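Local atomic coordinates of TRAP solute Binding Protein (Uncultured marine bacterium, PDB entry 5I7I), a protein that binds aromatic acids such as 3-hydroxybenzoate and probably delivers them to a TRAP membrane transporter for uptake into the bacterial cell. Residues A[24-36]-A[58-70]. Residues are numbered along the deposited sequence; the frame is centred on the assembly and turned at random.
Sequences EVVLKFHSFPPMP and EIKVEIYPAMQLG
With chi1 at -158°, the His30 ring swings out beside its own carbonyl carbon and reaches the turn Met67-Gly70, where Leu69 and Met67 clasp it. Leu69, in the turn, lays CB over one ring face in a CH-pi contact, 3.6 Å from the centroid. The Met67 chain, folded at chi2 and chi3, sets SD over the opposite face, 4.5 Å from the centroid, with its CE methyl touching His30 CE1 at 3.5 Å; SD also touches Phe32 CB. The imidazole is thus sandwiched, and a hydrogen bond from ND1 to Gln79 OE1 helps fix its rotation. Behind this clasp, strands 25-31 and 59-64 run parallel in register, and their backbone bonds alternate from Val25 N to Glu58 O (2.8 Å) through Ser31 N to Tyr64 O. Farther along, Ser31 O accepts the N-H of Met67 at 2.9 Å, and Pro33 O takes Ala66 N from well above its carbonyl plane. At the other end Lys60 NZ forms a salt bridge with Glu24 OE1 (2.9 Å), met from above the carboxylate plane; NZ also donates a hydrogen bond to Gly57 O. Tyr64 OH donates to Glu62 OE1 at 2.7 Å, while Glu62 packs its carboxylate against Val26 CG1. Apolar contacts line the other face: Val25 CG1 on Ile59 CG1 (3.6 Å), Leu27 on Ile59, and Phe29 on Val61 and Ile63. This is a right-handed beta-alpha-beta crossover: helix 38-54 covers the Phe29 and Ile59 face, strand 59-64 is outermost in its sheet, strand 87-91 flanks 25-31 on its other side, and Phe32 beyond touches the bound 3-hydroxybenzoate.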
ATOM      1  N   GLU A  24      21.268 -10.251 -23.467  1.00 23.56           N
ATOM      2  CA  GLU A  24      20.942 -10.350 -22.047  1.00 27.41           C
ATOM      3  C   GLU A  24      20.942  -8.979 -21.383  1.00 21.86           C
ATOM      4  O   GLU A  24      21.813  -8.150 -21.613  1.00 24.51           O
ATOM      5  CB  GLU A  24      21.932 -11.265 -21.317  1.00 35.76           C
ATOM      6  CG  GLU A  24      21.641 -11.428 -19.824  1.00 41.54           C
ATOM      7  CD  GLU A  24      22.797 -12.057 -19.062  1.00 49.20           C
ATOM      8  OE1 GLU A  24      22.981 -13.288 -19.179  1.00 49.32           O
ATOM      9  OE2 GLU A  24      23.519 -11.316 -18.350  1.00 46.23           O
ATOM     10  N   VAL A  25      19.946  -8.757 -20.541  1.00 15.02           N
ATOM     11  CA  VAL A  25      19.816  -7.525 -19.776  1.00 14.21           C
ATOM     12  C   VAL A  25      19.580  -7.895 -18.322  1.00 12.62           C
ATOM     13  O   VAL A  25      18.676  -8.681 -18.010  1.00 16.43           O
ATOM     14  CB  VAL A  25      18.682  -6.628 -20.309  1.00 17.56           C
ATOM     15  CG1 VAL A  25      17.372  -7.369 -20.325  1.00 25.63           C
ATOM     16  CG2 VAL A  25      18.563  -5.349 -19.474  1.00 24.06           C
ATOM     17  N   VAL A  26      20.378  -7.315 -17.441  1.00 14.79           N
ATOM     18  CA  VAL A  26      20.216  -7.468 -16.006  1.00 11.37           C
ATOM     19  C   VAL A  26      19.492  -6.244 -15.475  1.00 11.46           C
ATOM     20  O   VAL A  26      19.892  -5.104 -15.745  1.00 15.14           O
ATOM     21  CB  VAL A  26      21.585  -7.638 -15.326  1.00 16.49           C
ATOM     22  CG1 VAL A  26      21.412  -7.701 -13.804  1.00 18.41           C
ATOM     23  CG2 VAL A  26      22.273  -8.888 -15.843  1.00 23.15           C
ATOM     24  N   LEU A  27      18.435  -6.473 -14.709  1.00  9.88           N
ATOM     25  CA  LEU A  27      17.710  -5.392 -14.054  1.00 10.13           C
ATOM     26  C   LEU A  27      17.799  -5.557 -12.546  1.00 11.22           C
ATOM     27  O   LEU A  27      17.434  -6.606 -12.006  1.00  9.65           O
ATOM     28  CB  LEU A  27      16.239  -5.388 -14.461  1.00  8.82           C
ATOM     29  CG  LEU A  27      16.013  -5.296 -15.970  1.00 10.56           C
ATOM     30  CD1 LEU A  27      14.524  -5.450 -16.287  1.00 10.92           C
ATOM     31  CD2 LEU A  27      16.554  -3.987 -16.505  1.00 11.50           C
ATOM     32  N   LYS A  28      18.251  -4.512 -11.867  1.00  7.41           N
ATOM     33  CA  LYS A  28      18.388  -4.519 -10.414  1.00  7.38           C
ATOM     34  C   LYS A  28      17.080  -4.089  -9.779  1.00  6.86           C
ATOM     35  O   LYS A  28      16.636  -2.951  -9.974  1.00  7.69           O
ATOM     36  CB  LYS A  28      19.485  -3.547  -9.989  1.00  9.04           C
ATOM     37  CG  LYS A  28      20.864  -3.861 -10.535  1.00 10.99           C
ATOM     38  CD  LYS A  28      21.850  -2.730 -10.266  1.00 12.69           C
ATOM     39  CE  LYS A  28      23.130  -2.923 -11.030  1.00 14.01           C
ATOM     40  NZ  LYS A  28      23.983  -1.695 -10.988  1.00 19.84           N
ATOM     41  N   PHE A  29      16.462  -4.992  -9.025  1.00  6.79           N
ATOM     42  CA  PHE A  29      15.254  -4.694  -8.278  1.00  5.70           C
ATOM     43  C   PHE A  29      15.606  -4.442  -6.819  1.00  5.62           C
ATOM     44  O   PHE A  29      16.325  -5.236  -6.204  1.00  6.23           O
ATOM     45  CB  PHE A  29      14.263  -5.854  -8.354  1.00  5.74           C
ATOM     46  CG  PHE A  29      13.117  -5.723  -7.392  1.00  6.41           C
ATOM     47  CD1 PHE A  29      11.983  -4.977  -7.712  1.00  7.38           C
ATOM     48  CD2 PHE A  29      13.187  -6.301  -6.133  1.00  6.47           C
ATOM     49  CE1 PHE A  29      10.965  -4.845  -6.799  1.00  6.93           C
ATOM     50  CE2 PHE A  29      12.161  -6.153  -5.228  1.00  6.49           C
ATOM     51  CZ  PHE A  29      11.059  -5.429  -5.568  1.00  7.32           C
ATOM     52  N   HIS A  30      15.048  -3.377  -6.254  1.00  6.40           N
ATOM     53  CA  HIS A  30      15.317  -3.013  -4.870  1.00  5.66           C
ATOM     54  C   HIS A  30      14.004  -2.780  -4.125  1.00  6.88           C
ATOM     55  O   HIS A  30      13.085  -2.159  -4.662  1.00  6.72           O
ATOM     56  CB  HIS A  30      16.179  -1.739  -4.836  1.00  6.90           C
ATOM     57  CG  HIS A  30      16.942  -1.562  -3.568  1.00  7.32           C
ATOM     58  ND1 HIS A  30      17.380  -0.336  -3.133  1.00  7.32           N
ATOM     59  CD2 HIS A  30      17.389  -2.461  -2.657  1.00  6.28           C
ATOM     60  CE1 HIS A  30      18.057  -0.480  -2.011  1.00  6.71           C
ATOM     61  NE2 HIS A  30      18.065  -1.762  -1.691  1.00  6.93           N
ATOM     62  N   SER A  31      13.909  -3.272  -2.887  1.00  6.05           N
ATOM     63  CA  SER A  31      12.743  -2.992  -2.061  1.00  5.06           C
ATOM     64  C   SER A  31      13.118  -3.168  -0.598  1.00  7.17           C
ATOM     65  O   SER A  31      14.197  -3.662  -0.265  1.00  7.42           O
ATOM     66  CB  SER A  31      11.577  -3.882  -2.463  1.00  6.32           C
ATOM     67  OG  SER A  31      10.372  -3.444  -1.875  1.00  6.57           O
ATOM     68  N   PHE A  32      12.195  -2.773   0.283  1.00  6.95           N
ATOM     69  CA  PHE A  32      12.457  -2.740   1.721  1.00  7.54           C
ATOM     70  C   PHE A  32      12.023  -3.986   2.499  1.00  7.21           C
ATOM     71  O   PHE A  32      12.682  -4.307   3.496  1.00  8.12           O
ATOM     72  CB  PHE A  32      11.873  -1.482   2.392  1.00  7.70           C
ATOM     73  CG  PHE A  32      10.375  -1.388   2.328  1.00  7.60           C
ATOM     74  CD1 PHE A  32       9.574  -1.976   3.300  1.00  8.26           C
ATOM     75  CD2 PHE A  32       9.770  -0.704   1.302  1.00  8.06           C
ATOM     76  CE1 PHE A  32       8.183  -1.900   3.215  1.00  7.64           C
ATOM     77  CE2 PHE A  32       8.398  -0.626   1.216  1.00  9.41           C
ATOM     78  CZ  PHE A  32       7.599  -1.216   2.172  1.00  9.24           C
ATOM     79  N   PRO A  33      10.941  -4.688   2.154  1.00  6.99           N
ATOM     80  CA  PRO A  33      10.569  -5.847   2.977  1.00  7.54           C
ATOM     81  C   PRO A  33      11.613  -6.940   2.866  1.00  8.36           C
ATOM     82  O   PRO A  33      12.338  -7.013   1.864  1.00  7.98           O
ATOM     83  CB  PRO A  33       9.227  -6.312   2.372  1.00  9.32           C
ATOM     84  CG  PRO A  33       8.714  -5.153   1.636  1.00  9.34           C
ATOM     85  CD  PRO A  33       9.950  -4.500   1.077  1.00  7.80           C
ATOM     86  N   PRO A  34      11.703  -7.821   3.858  1.00  7.27           N
ATOM     87  CA  PRO A  34      12.598  -8.969   3.732  1.00  9.30           C
ATOM     88  C   PRO A  34      12.084  -9.960   2.694  1.00  9.43           C
ATOM     89  O   PRO A  34      10.922  -9.925   2.257  1.00  7.68           O
ATOM     90  CB  PRO A  34      12.592  -9.570   5.138  1.00 14.10           C
ATOM     91  CG  PRO A  34      11.259  -9.183   5.692  1.00 12.09           C
ATOM     92  CD  PRO A  34      11.007  -7.806   5.154  1.00  9.58           C
ATOM     93  N   MET A  35      12.999 -10.853   2.300  1.00  9.30           N
ATOM     94  CA  MET A  35      12.738 -11.825   1.240  1.00 10.18           C
ATOM     95  C   MET A  35      11.436 -12.595   1.420  1.00  9.79           C
ATOM     96  O   MET A  35      10.685 -12.719   0.439  1.00 10.92           O
ATOM     97  CB  MET A  35      13.979 -12.735   1.155  1.00 13.31           C
ATOM     98  CG  MET A  35      13.924 -13.963   0.260  1.00 21.53           C
ATOM     99  SD  MET A  35      15.542 -14.813   0.244  1.00 22.53           S
ATOM    100  CE  MET A  35      15.670 -15.382  -1.463  1.00 29.50           C
ATOM    101  N   PRO A  36      11.083 -13.079   2.615  1.00 10.27           N
ATOM    102  CA  PRO A  36       9.833 -13.852   2.763  1.00 11.52           C
ATOM    103  C   PRO A  36       8.553 -13.044   2.614  1.00  8.29           C
ATOM    104  O   PRO A  36       7.472 -13.647   2.507  1.00  9.38           O
ATOM    105  CB  PRO A  36       9.931 -14.413   4.185  1.00 15.24           C
ATOM    106  CG  PRO A  36      11.333 -14.279   4.560  1.00 10.76           C
ATOM    107  CD  PRO A  36      11.892 -13.102   3.844  1.00  9.63           C
ATOM    108  N   GLU A  58      16.501 -13.901 -21.334  1.00 15.67           N
ATOM    109  CA  GLU A  58      17.285 -12.724 -21.679  1.00 14.86           C
ATOM    110  C   GLU A  58      17.137 -11.586 -20.668  1.00 16.30           C
ATOM    111  O   GLU A  58      18.115 -10.878 -20.396  1.00 18.52           O
ATOM    112  CB  GLU A  58      16.916 -12.241 -23.079  1.00 16.83           C
ATOM    113  CG  GLU A  58      17.245 -13.273 -24.157  1.00 16.51           C
ATOM    114  CD  GLU A  58      16.622 -12.950 -25.493  1.00 20.79           C
ATOM    115  OE1 GLU A  58      16.077 -11.843 -25.671  1.00 19.41           O
ATOM    116  OE2 GLU A  58      16.667 -13.821 -26.390  1.00 20.22           O
ATOM    117  N   ILE A  59      15.945 -11.368 -20.113  1.00 13.53           N
ATOM    118  CA  ILE A  59      15.729 -10.302 -19.142  1.00 12.91           C
ATOM    119  C   ILE A  59      15.802 -10.926 -17.759  1.00 12.02           C
ATOM    120  O   ILE A  59      14.897 -11.660 -17.353  1.00 14.13           O
ATOM    121  CB  ILE A  59      14.385  -9.588 -19.341  1.00 12.81           C
ATOM    122  CG1 ILE A  59      14.248  -9.026 -20.761  1.00 17.04           C
ATOM    123  CG2 ILE A  59      14.248  -8.455 -18.324  1.00 12.53           C
ATOM    124  CD1 ILE A  59      12.849  -8.471 -21.073  1.00 15.80           C
ATOM    125  N   LYS A  60      16.860 -10.592 -17.022  1.00 12.74           N
ATOM    126  CA  LYS A  60      17.171 -11.196 -15.730  1.00 11.97           C
ATOM    127  C   LYS A  60      17.018 -10.139 -14.644  1.00 14.97           C
ATOM    128  O   LYS A  60      17.808  -9.190 -14.579  1.00 18.83           O
ATOM    129  CB  LYS A  60      18.610 -11.700 -15.712  1.00 16.32           C
ATOM    130  CG  LYS A  60      18.895 -12.849 -16.643  1.00 19.17           C
ATOM    131  CD  LYS A  60      20.349 -13.323 -16.467  1.00 25.30           C
ATOM    132  CE  LYS A  60      20.623 -14.668 -17.112  1.00 40.30           C
ATOM    133  NZ  LYS A  60      20.469 -14.641 -18.587  1.00 43.47           N
ATOM    134  N   VAL A  61      16.054 -10.333 -13.762  1.00 13.78           N
ATOM    135  CA  VAL A  61      15.878  -9.462 -12.608  1.00 12.14           C
ATOM    136  C   VAL A  61      16.668 -10.040 -11.437  1.00 14.68           C
ATOM    137  O   VAL A  61      16.533 -11.229 -11.114  1.00 19.86           O
ATOM    138  CB  VAL A  61      14.389  -9.333 -12.265  1.00 13.54           C
ATOM    139  CG1 VAL A  61      14.190  -8.404 -11.069  1.00 12.35           C
ATOM    140  CG2 VAL A  61      13.622  -8.854 -13.469  1.00 12.77           C
ATOM    141  N   GLU A  62      17.521  -9.212 -10.824  1.00 11.78           N
ATOM    142  CA  GLU A  62      18.210  -9.535  -9.578  1.00 12.91           C
ATOM    143  C   GLU A  62      17.441  -8.858  -8.448  1.00 11.24           C
ATOM    144  O   GLU A  62      17.294  -7.635  -8.438  1.00  9.24           O
ATOM    145  CB  GLU A  62      19.654  -9.015  -9.566  1.00 14.57           C
ATOM    146  CG  GLU A  62      20.608  -9.577 -10.592  1.00 27.87           C
ATOM    147  CD  GLU A  62      21.984  -8.872 -10.597  1.00 22.68           C
ATOM    148  OE1 GLU A  62      22.186  -7.769  -9.973  1.00 16.21           O
ATOM    149  OE2 GLU A  62      22.867  -9.445 -11.262  1.00 30.45           O
ATOM    150  N   ILE A  63      16.996  -9.641  -7.481  1.00  9.22           N
ATOM    151  CA  ILE A  63      16.098  -9.148  -6.444  1.00  8.55           C
ATOM    152  C   ILE A  63      16.898  -8.854  -5.178  1.00  7.79           C
ATOM    153  O   ILE A  63      17.479  -9.770  -4.586  1.00  9.46           O
ATOM    154  CB  ILE A  63      14.978 -10.161  -6.154  1.00  6.77           C
ATOM    155  CG1 ILE A  63      14.095 -10.321  -7.386  1.00 10.13           C
ATOM    156  CG2 ILE A  63      14.169  -9.765  -4.930  1.00  7.55           C
ATOM    157  CD1 ILE A  63      13.042 -11.396  -7.271  1.00 10.67           C
ATOM    158  N   TYR A  64      16.886  -7.596  -4.742  1.00  7.23           N
ATOM    159  CA  TYR A  64      17.558  -7.166  -3.512  1.00  6.18           C
ATOM    160  C   TYR A  64      16.522  -6.686  -2.501  1.00  6.21           C
ATOM    161  O   TYR A  64      16.069  -5.527  -2.573  1.00  6.99           O
ATOM    162  CB  TYR A  64      18.568  -6.059  -3.819  1.00  6.70           C
ATOM    163  CG  TYR A  64      19.648  -6.506  -4.771  1.00  7.95           C
ATOM    164  CD1 TYR A  64      20.799  -7.110  -4.293  1.00  7.48           C
ATOM    165  CD2 TYR A  64      19.508  -6.352  -6.136  1.00  8.62           C
ATOM    166  CE1 TYR A  64      21.782  -7.538  -5.150  1.00  7.54           C
ATOM    167  CE2 TYR A  64      20.492  -6.778  -7.017  1.00  9.43           C
ATOM    168  CZ  TYR A  64      21.629  -7.382  -6.514  1.00  7.97           C
ATOM    169  OH  TYR A  64      22.635  -7.802  -7.348  1.00 10.71           O
ATOM    170  N   PRO A  65      16.090  -7.542  -1.588  1.00  6.78           N
ATOM    171  CA  PRO A  65      15.113  -7.162  -0.560  1.00  6.73           C
ATOM    172  C   PRO A  65      15.821  -6.455   0.593  1.00  6.87           C
ATOM    173  O   PRO A  65      17.040  -6.285   0.594  1.00  7.03           O
ATOM    174  CB  PRO A  65      14.576  -8.526  -0.124  1.00  8.68           C
ATOM    175  CG  PRO A  65      15.772  -9.396  -0.196  1.00  8.75           C
ATOM    176  CD  PRO A  65      16.528  -8.936  -1.420  1.00  7.28           C
ATOM    177  N   ALA A  66      15.038  -6.045   1.595  1.00  6.90           N
ATOM    178  CA  ALA A  66      15.592  -5.556   2.864  1.00  7.22           C
ATOM    179  C   ALA A  66      16.630  -4.448   2.662  1.00  8.18           C
ATOM    180  O   ALA A  66      17.600  -4.343   3.406  1.00  8.71           O
ATOM    181  CB  ALA A  66      16.153  -6.712   3.691  1.00  9.51           C
ATOM    182  N   MET A  67      16.401  -3.588   1.668  1.00  6.88           N
ATOM    183  CA  MET A  67      17.313  -2.470   1.350  1.00  6.75           C
ATOM    184  C   MET A  67      18.771  -2.914   1.167  1.00  7.69           C
ATOM    185  O   MET A  67      19.717  -2.205   1.526  1.00  9.09           O
ATOM    186  CB  MET A  67      17.201  -1.339   2.369  1.00  7.02           C
ATOM    187  CG  MET A  67      15.800  -0.752   2.503  1.00  8.68           C
ATOM    188  SD  MET A  67      15.033  -0.148   0.982  1.00  9.08           S
ATOM    189  CE  MET A  67      16.235   1.107   0.508  1.00  8.36           C
ATOM    190  N   GLN A  68      18.957  -4.071   0.531  1.00  7.29           N
ATOM    191  CA  GLN A  68      20.273  -4.668   0.346  1.00  8.62           C
ATOM    192  C   GLN A  68      21.158  -3.938  -0.659  1.00  8.79           C
ATOM    193  O   GLN A  68      22.304  -4.369  -0.851  1.00  9.18           O
ATOM    194  CB  GLN A  68      20.124  -6.120  -0.105  1.00  8.85           C
ATOM    195  CG  GLN A  68      19.948  -7.100   1.005  1.00 14.41           C
ATOM    196  CD  GLN A  68      19.755  -8.511   0.457  1.00 14.48           C
ATOM    197  OE1 GLN A  68      20.088  -8.799  -0.700  1.00 21.24           O
ATOM    198  NE2 GLN A  68      19.231  -9.390   1.290  1.00 21.54           N
ATOM    199  N   LEU A  69      20.678  -2.893  -1.317  1.00  7.05           N
ATOM    200  CA  LEU A  69      21.542  -2.027  -2.115  1.00  7.15           C
ATOM    201  C   LEU A  69      21.770  -0.672  -1.459  1.00  8.18           C
ATOM    202  O   LEU A  69      22.401   0.204  -2.063  1.00  7.86           O
ATOM    203  CB  LEU A  69      21.001  -1.878  -3.545  1.00  8.39           C
ATOM    204  CG  LEU A  69      20.994  -3.182  -4.357  1.00  7.72           C
ATOM    205  CD1 LEU A  69      20.347  -2.961  -5.702  1.00  9.94           C
ATOM    206  CD2 LEU A  69      22.394  -3.748  -4.554  1.00 11.16           C
ATOM    207  N   GLY A  70      21.296  -0.485  -0.228  1.00  7.77           N
ATOM    208  CA  GLY A  70      21.595   0.700   0.548  1.00  7.85           C
ATOM    209  C   GLY A  70      20.437   1.675   0.562  1.00  8.57           C
ATOM    210  O   GLY A  70      19.569   1.667  -0.302  1.00  8.03           O
TER